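Local coordinates for protein D-ribitol-5-phosphate phosphatase (PDB 4JB3) that removes the phosphate from D-ribitol 5-phosphate and D-ribitol 1-phosphate, and from a phosphorylated ribitylaminouracil intermediate of riboflavin synthesis, with magnesium as cofactor, at residues T65-F68 against Q69-E72; D79-R82 against K83-D87. One frame throughout, in Å; residues are numbered along the deposited sequence.

Interaction 1 (T65-F68 against Q69-E72); sequences TGIF and QELE
Thr65 to Phe68 and Gln69 to Glu72 run on without a break into a short helix, and four backbone bonds of i to i+4 spacing tie its first turn to its second. Gln69 N reaches Thr65 O at 3.1 Å, yet it stands well above the plane of that carbonyl, with a C=O...N angle of only 104°. One residue on, Glu70 N meets Gly66 O at 3.0 Å in the ordinary way. Leu71 N to Ile67 O and Glu72 N to Phe68 O carry the pattern forward. Gly66 itself turns the chain with a positive phi of 59°, a value that a residue with a CB adopts less readily.

Among the side chains, Gln69 does most of the touching. With CG anti to the backbone N (chi1 170°) and the chain extended beyond it, Gln69 runs back along the first turn; its CB lies 3.5 Å from Thr65 CA. A water bridges the amide end, donating to Gln69 OE1 at 3.1 Å and accepting from Gly66 N at 2.9 Å, while Gln69 NE2 turns to Glu73. Glu70 lays its CG against Gly66 O, and its OE1 comes 3.9 Å from Ile67 CG2, the two side chains crossing at a slant. Glu72 bends at chi2, its CG 3.3 Å from Phe68 O, and sends its carboxylate off to Asn133 and a bound glycerol. The Glu72 side chain lies about 9 Å from that of Asp30, the probable nucleophile.

The chemistry thus divides along the helix: at its start the water occupies an amide N-H that precedes the regular bonding, whereas at its far end the buried carboxylate of Glu72 finds its hydrogen-bond partners beyond these two turns, where the glycerol is bound.

Interaction 2 (D79-R82 against K83-D87); sequences DEFR and KQLGD
Leu85 CB sits over one face of the Phe81 ring, 4.2 Å above the plane and displaced toward the rim, while Leu85 CD2 touches the ring at CE2, 3.7 Å away. The two side chains lie alongside each other and point the same way. Over one face of the Arg82 guanidinium comes Lys83 N; in its plane, at the edge, lies Asp79 OD1. Arg82 takes that single oxygen side-on with two nitrogens: NE at 2.9 Å, nearly in line with the C-O bond, and NH2 at 3.2 Å, from above the carboxylate plane. A bend at chi3 (59°) folds the guanidinium back toward Asp79, one turn earlier, and Arg82 NH1 hydrogen-bonds Leu93 O. With an alanine in place of Arg82, Asp79 OD1 would probably lose this two-nitrogen grip, setting the carboxylate freer to turn, and Leu93 O would lose that donor.

Four backbone bonds cross between the two halves of the helix, among them Leu85 N to Phe81 O at 2.7 Å and Gly86 N to Arg82 O at 2.9 Å.

Phe81 and Leu85 form the buried side of helix 78-89. Phe81 meets Phe68 of helix 66-72 edge-to-face and Trp102 of helix 95-103 with planes at about 45°, and Leu85 reaches Phe47 and Leu50 on helix 40-50.

How the interactions relate
From the N terminus the chain passes first through interaction 1, on helix 66-72, and then through interaction 2, on helix 78-89. Each is confined to neighbouring residues of one helix and, in interaction 1, the turn leading into it, so neither closes a long loop; they stand in series, with no nesting or crossing. Their centres lie 11 Å apart, and the two helices touch: Ile67 O comes to 3.5 Å from Phe81 CD1, and Ile67 CG2 to 3.4 Å from Gln84 OE1. Together they join two successive helices of a helical region that, as in other HAD phosphatases, probably forms the cap over the parallel-sheet core, with interaction 1 nearer the bound sodium.

Interaction 1 (T65-F68 against Q69-E72)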
loop_
_atom_site.group_PDB
_atom_site.type_symbol
_atom_site.label_atom_id
_atom_site.label_comp_id
_atom_site.label_asym_id
_atom_site.label_seq_id
_atom_site.Cartn_x
_atom_site.Cartn_y
_atom_site.Cartn_z
ATOM N N THR A 65 10.950 -8.303 7.012
ATOM C CA THR A 65 12.018 -9.289 6.899
ATOM C C THR A 65 11.535 -10.636 7.432
ATOM O O THR A 65 10.401 -10.747 7.920
ATOM C CB THR A 65 13.269 -8.862 7.682
ATOM O OG1 THR A 65 12.936 -8.725 9.068
ATOM C CG2 THR A 65 13.793 -7.535 7.154
ATOM N N GLY A 66 12.383 -11.655 7.332
ATOM C CA GLY A 66 12.030 -12.972 7.842
ATOM C C GLY A 66 10.773 -13.537 7.201
ATOM O O GLY A 66 10.532 -13.333 6.008
ATOM N N ILE A 67 9.956 -14.226 7.992
ATOM C CA ILE A 67 8.748 -14.838 7.455
ATOM C C ILE A 67 7.722 -13.790 7.020
ATOM O O ILE A 67 6.856 -14.066 6.183
ATOM C CB ILE A 67 8.099 -15.852 8.428
ATOM C CG1 ILE A 67 7.694 -15.164 9.739
ATOM C CG2 ILE A 67 9.024 -17.024 8.667
ATOM C CD1 ILE A 67 6.823 -16.045 10.624
ATOM N N PHE A 68 7.815 -12.593 7.586
ATOM C CA PHE A 68 6.947 -11.493 7.178
ATOM C C PHE A 68 7.261 -11.068 5.751
ATOM O O PHE A 68 6.346 -10.865 4.958
ATOM C CB PHE A 68 7.053 -10.326 8.171
ATOM C CG PHE A 68 6.479 -10.641 9.527
ATOM C CD1 PHE A 68 7.222 -11.347 10.467
ATOM C CD2 PHE A 68 5.189 -10.235 9.853
ATOM C CE1 PHE A 68 6.682 -11.652 11.713
ATOM C CE2 PHE A 68 4.645 -10.530 11.097
ATOM C CZ PHE A 68 5.393 -11.244 12.022
ATOM N N GLN A 69 8.547 -10.960 5.424
ATOM C CA GLN A 69 8.964 -10.713 4.043
ATOM C C GLN A 69 8.543 -11.851 3.127
ATOM O O GLN A 69 8.040 -11.619 2.022
ATOM C CB GLN A 69 10.476 -10.532 3.957
ATOM C CG GLN A 69 11.012 -10.519 2.528
ATOM C CD GLN A 69 12.458 -10.086 2.460
ATOM O OE1 GLN A 69 13.182 -10.150 3.453
ATOM N NE2 GLN A 69 12.887 -9.622 1.289
ATOM N N GLU A 70 8.765 -13.084 3.574
ATOM C CA GLU A 70 8.409 -14.237 2.758
ATOM C C GLU A 70 6.926 -14.231 2.405
ATOM O O GLU A 70 6.551 -14.534 1.270
ATOM C CB GLU A 70 8.826 -15.557 3.429
ATOM C CG GLU A 70 10.326 -15.791 3.387
ATOM C CD GLU A 70 10.772 -16.931 4.273
ATOM O OE1 GLU A 70 9.903 -17.589 4.874
ATOM O OE2 GLU A 70 11.994 -17.165 4.377
ATOM N N LEU A 71 6.079 -13.863 3.364
ATOM C CA LEU A 71 4.651 -13.742 3.100
ATOM C C LEU A 71 4.388 -12.647 2.072
ATOM O O LEU A 71 3.645 -12.853 1.102
ATOM C CB LEU A 71 3.889 -13.433 4.392
ATOM C CG LEU A 71 2.397 -13.144 4.214
ATOM C CD1 LEU A 71 1.663 -14.446 3.855
ATOM C CD2 LEU A 71 1.820 -12.479 5.460
ATOM N N GLU A 72 5.031 -11.499 2.234
ATOM C CA GLU A 72 4.768 -10.382 1.328
ATOM C C GLU A 72 5.384 -10.569 -0.059
ATOM O O GLU A 72 5.046 -9.841 -0.993
ATOM C CB GLU A 72 5.136 -9.044 1.982
ATOM C CG GLU A 72 4.317 -8.832 3.264
ATOM C CD GLU A 72 3.895 -7.397 3.502
ATOM O OE1 GLU A 72 4.691 -6.459 3.249
ATOM O OE2 GLU A 72 2.739 -7.205 3.960
HETATM O O HOH W 1 14.822 -11.480 5.773
#

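Interaction 2 (D79-R82 against K83-D87)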
loop_
_atom_site.group_PDB
_atom_site.type_symbol
_atom_site.label_atom_id
_atom_site.label_comp_id
_atom_site.label_asym_id
_atom_site.label_seq_id
_atom_site.Cartn_x
_atom_site.Cartn_y
_atom_site.Cartn_z
ATOM N N ASP A 79 -1.410 -19.552 4.803
ATOM C CA ASP A 79 -1.474 -20.679 5.730
ATOM C C ASP A 79 -0.079 -21.037 6.247
ATOM O O ASP A 79 0.101 -21.312 7.437
ATOM C CB ASP A 79 -2.104 -21.878 5.016
ATOM C CG ASP A 79 -2.562 -22.972 5.966
ATOM O OD1 ASP A 79 -2.942 -22.666 7.122
ATOM O OD2 ASP A 79 -2.581 -24.147 5.553
ATOM N N GLU A 80 0.908 -21.058 5.359
ATOM C CA GLU A 80 2.277 -21.372 5.768
ATOM C C GLU A 80 2.815 -20.330 6.741
ATOM O O GLU A 80 3.488 -20.653 7.726
ATOM C CB GLU A 80 3.189 -21.484 4.541
ATOM C CG GLU A 80 2.943 -22.734 3.706
ATOM C CD GLU A 80 3.776 -22.766 2.441
ATOM O OE1 GLU A 80 3.851 -21.730 1.744
ATOM O OE2 GLU A 80 4.355 -23.833 2.139
ATOM N N PHE A 81 2.514 -19.066 6.470
ATOM C CA PHE A 81 2.913 -18.000 7.375
ATOM C C PHE A 81 2.243 -18.174 8.739
ATOM O O PHE A 81 2.881 -18.034 9.786
ATOM C CB PHE A 81 2.557 -16.638 6.773
ATOM C CG PHE A 81 2.723 -15.495 7.735
ATOM C CD1 PHE A 81 3.950 -14.854 7.879
ATOM C CD2 PHE A 81 1.646 -15.058 8.499
ATOM C CE1 PHE A 81 4.101 -13.809 8.785
ATOM C CE2 PHE A 81 1.789 -14.015 9.394
ATOM C CZ PHE A 81 3.015 -13.388 9.541
ATOM N N ARG A 82 0.943 -18.461 8.719
ATOM C CA ARG A 82 0.187 -18.707 9.943
ATOM C C ARG A 82 0.844 -19.801 10.786
ATOM O O ARG A 82 1.018 -19.657 12.001
ATOM C CB ARG A 82 -1.238 -19.134 9.587
ATOM C CG ARG A 82 -2.106 -19.465 10.789
ATOM C CD ARG A 82 -3.238 -20.393 10.382
ATOM N NE ARG A 82 -2.746 -21.638 9.800
ATOM C CZ ARG A 82 -2.302 -22.673 10.513
ATOM N NH1 ARG A 82 -2.289 -22.619 11.841
ATOM N NH2 ARG A 82 -1.868 -23.767 9.902
ATOM N N LYS A 83 1.215 -20.894 10.129
ATOM C CA LYS A 83 1.887 -22.000 10.797
ATOM C C LYS A 83 3.223 -21.556 11.405
ATOM O O LYS A 83 3.502 -21.818 12.579
ATOM C CB LYS A 83 2.088 -23.150 9.796
ATOM C CG LYS A 83 2.494 -24.470 10.416
ATOM C CD LYS A 83 3.993 -24.595 10.554
ATOM C CE LYS A 83 4.353 -25.945 11.144
ATOM N NZ LYS A 83 5.767 -25.994 11.597
ATOM N N GLN A 84 4.062 -20.903 10.609
ATOM C CA GLN A 84 5.380 -20.515 11.111
ATOM C C GLN A 84 5.327 -19.416 12.174
ATOM O O GLN A 84 6.134 -19.426 13.106
ATOM C CB GLN A 84 6.329 -20.167 9.957
ATOM C CG GLN A 84 6.650 -21.395 9.102
ATOM C CD GLN A 84 7.683 -21.137 8.023
ATOM O OE1 GLN A 84 8.588 -20.324 8.191
ATOM N NE2 GLN A 84 7.555 -21.843 6.909
ATOM N N LEU A 85 4.378 -18.486 12.044
ATOM C CA LEU A 85 4.157 -17.484 13.084
ATOM C C LEU A 85 3.721 -18.162 14.380
ATOM O O LEU A 85 4.214 -17.838 15.460
ATOM C CB LEU A 85 3.120 -16.458 12.632
ATOM C CG LEU A 85 2.748 -15.376 13.645
ATOM C CD1 LEU A 85 3.956 -14.524 13.958
ATOM C CD2 LEU A 85 1.606 -14.514 13.095
ATOM N N GLY A 86 2.810 -19.128 14.271
ATOM C CA GLY A 86 2.371 -19.882 15.430
ATOM C C GLY A 86 3.513 -20.600 16.125
ATOM O O GLY A 86 3.554 -20.677 17.355
ATOM N N ASP A 87 4.446 -21.137 15.345
ATOM C CA ASP A 87 5.587 -21.830 15.943
ATOM C C ASP A 87 6.445 -20.842 16.741
ATOM O O ASP A 87 6.960 -21.182 17.806
ATOM C CB ASP A 87 6.441 -22.511 14.870
ATOM C CG ASP A 87 5.741 -23.680 14.199
ATOM O OD1 ASP A 87 4.717 -24.172 14.717
ATOM O OD2 ASP A 87 6.236 -24.112 13.138
#